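Local structure of S-adenosylmethionine:tRNA ribosyltransferase-isomerase (Thermus thermophilus, 1WDI) at residues K43-L48 / P191-R196. The protein probably transfers the ribose moiety of S-adenosylmethionine to preQ1-modified tRNA and isomerises it, giving epoxyqueuosine-tRNA. Sequence-based numbering, arbitrary orientation.
Sequences KRVRDL and PELLER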
# COMPACT_ATOMS: atom_id res chain seq x y z
N LYS A 43 -14.21 18.50 4.42
CA LYS A 43 -14.33 17.89 5.74
C LYS A 43 -12.98 17.49 6.33
O LYS A 43 -11.93 18.02 5.97
CB LYS A 43 -15.20 16.63 5.64
CG LYS A 43 -16.64 16.88 5.19
CD LYS A 43 -17.50 17.36 6.36
CE LYS A 43 -18.87 17.85 5.88
NZ LYS A 43 -19.74 18.20 7.04
N ARG A 44 -13.06 16.55 7.27
CA ARG A 44 -11.88 15.99 7.92
C ARG A 44 -12.09 14.49 7.85
O ARG A 44 -13.21 14.02 7.66
CB ARG A 44 -11.79 16.49 9.37
CG ARG A 44 -11.22 17.91 9.41
CD ARG A 44 -11.17 18.57 10.78
NE ARG A 44 -10.47 19.84 10.63
CZ ARG A 44 -10.38 20.79 11.56
NH1 ARG A 44 -10.96 20.63 12.74
NH2 ARG A 44 -9.71 21.90 11.30
N VAL A 45 -11.01 13.72 7.95
CA VAL A 45 -11.11 12.27 7.88
C VAL A 45 -12.08 11.75 8.94
O VAL A 45 -12.81 10.79 8.69
CB VAL A 45 -9.73 11.61 8.08
CG1 VAL A 45 -9.88 10.09 8.18
CG2 VAL A 45 -8.81 11.97 6.91
N ARG A 46 -12.10 12.38 10.11
CA ARG A 46 -13.00 11.92 11.16
C ARG A 46 -14.47 12.01 10.75
O ARG A 46 -15.34 11.40 11.38
CB ARG A 46 -12.78 12.73 12.45
CG ARG A 46 -13.34 14.14 12.43
CD ARG A 46 -13.17 14.80 13.79
NE ARG A 46 -13.62 13.94 14.89
CZ ARG A 46 -14.89 13.64 15.15
NH1 ARG A 46 -15.87 14.12 14.40
NH2 ARG A 46 -15.18 12.85 16.18
N ASP A 47 -14.77 12.75 9.68
CA ASP A 47 -16.15 12.88 9.21
C ASP A 47 -16.59 11.79 8.26
O ASP A 47 -17.74 11.77 7.81
CB ASP A 47 -16.35 14.24 8.54
CG ASP A 47 -16.23 15.38 9.50
OD1 ASP A 47 -16.86 15.30 10.57
OD2 ASP A 47 -15.51 16.35 9.20
N LEU A 48 -15.68 10.87 7.95
CA LEU A 48 -15.97 9.77 7.04
C LEU A 48 -17.30 9.05 7.31
O LEU A 48 -18.04 8.74 6.37
CB LEU A 48 -14.81 8.76 7.06
CG LEU A 48 -14.90 7.55 6.12
CD1 LEU A 48 -14.97 8.02 4.67
CD2 LEU A 48 -13.67 6.66 6.35
N PRO A 191 -7.90 4.31 16.02
CA PRO A 191 -8.73 3.26 16.62
C PRO A 191 -10.15 3.79 16.84
O PRO A 191 -11.12 3.06 16.69
CB PRO A 191 -8.00 2.95 17.93
CG PRO A 191 -6.57 3.16 17.55
CD PRO A 191 -6.63 4.45 16.76
N GLU A 192 -10.25 5.07 17.19
CA GLU A 192 -11.54 5.72 17.43
C GLU A 192 -12.40 5.74 16.17
O GLU A 192 -13.57 5.37 16.19
CB GLU A 192 -11.35 7.16 17.91
CG GLU A 192 -10.71 7.34 19.29
CD GLU A 192 -9.25 6.95 19.32
OE1 GLU A 192 -8.53 7.21 18.33
OE2 GLU A 192 -8.81 6.40 20.36
N LEU A 193 -11.81 6.19 15.07
CA LEU A 193 -12.54 6.25 13.80
C LEU A 193 -12.99 4.86 13.40
O LEU A 193 -14.13 4.66 12.98
CB LEU A 193 -11.65 6.84 12.70
CG LEU A 193 -12.23 6.83 11.29
CD1 LEU A 193 -13.63 7.45 11.30
CD2 LEU A 193 -11.29 7.60 10.35
N LEU A 194 -12.10 3.89 13.53
CA LEU A 194 -12.45 2.52 13.19
C LEU A 194 -13.64 2.05 14.03
O LEU A 194 -14.59 1.48 13.50
CB LEU A 194 -11.24 1.59 13.38
CG LEU A 194 -10.11 1.77 12.34
CD1 LEU A 194 -8.92 0.86 12.67
CD2 LEU A 194 -10.66 1.44 10.94
N GLU A 195 -13.60 2.31 15.33
CA GLU A 195 -14.69 1.89 16.20
C GLU A 195 -16.01 2.56 15.82
O GLU A 195 -17.05 1.91 15.77
CB GLU A 195 -14.36 2.19 17.67
CG GLU A 195 -15.34 1.57 18.66
CD GLU A 195 -15.53 0.07 18.45
OE1 GLU A 195 -14.54 -0.63 18.19
OE2 GLU A 195 -16.68 -0.40 18.57
N ARG A 196 -15.96 3.86 15.55
CA ARG A 196 -17.18 4.57 15.16
C ARG A 196 -17.76 3.92 13.91
O ARG A 196 -18.98 3.78 13.78
CB ARG A 196 -16.87 6.05 14.89
CG ARG A 196 -16.50 6.85 16.15
CD ARG A 196 -15.98 8.24 15.81
NE ARG A 196 -16.98 9.00 15.06
CZ ARG A 196 -16.69 9.88 14.11
NH1 ARG A 196 -15.42 10.11 13.77
NH2 ARG A 196 -17.67 10.52 13.48
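Arg46 and Leu193 bring the two backbones closest, their CA atoms 6.3 Å apart where the 3-10 turn 45-47 passes the first turns of helix 191-199. Leu193 and Arg196, one helical turn apart, both face this turn, and each meets it in a different way. On the buried side the contact is apolar: Leu193 CD2 reaches Val45 CG1 at 3.6 Å, the two side chains crossing nearly at right angles, while Pro49 packs against the same leucine. At the partly exposed border Arg196 grips the main chain instead. Its NH1 donates to Arg46 O over 2.7 Å, in the carbonyl plane and on a lone pair, and NH2 adds a weak, bent bond to that oxygen at 3.3 Å. The carbonyl oxygen thus accepts from both terminal nitrogens of one guanidinium, mainly from NH1, which helps to hold the group's rotation. The turn links strand 40-44, paired with 28-32 in the large mixed sheet of this QueA-family protein, to helix 48-51, and helix 191-199 packs against that connection. Within the turn, Arg44 N donates to Asp47 OD2 at 3.1 Å, a side-chain bond spanning the same residues as the backbone bond from Asp47 N to Arg44 O. Arg46 CG lies between its backbone N and carbonyl carbon (chi1 75°), and a further bend at chi3 lays its guanidinium flat on that of Arg196, planes 9° apart. Arg46 NH2 and Arg196 NH1 lie 3.7 Å apart in this offset stack of like charges, whose repulsion is probably eased by the carbonyl oxygen and by Asp47, with OD1 5.7 Å from Arg196 NH2.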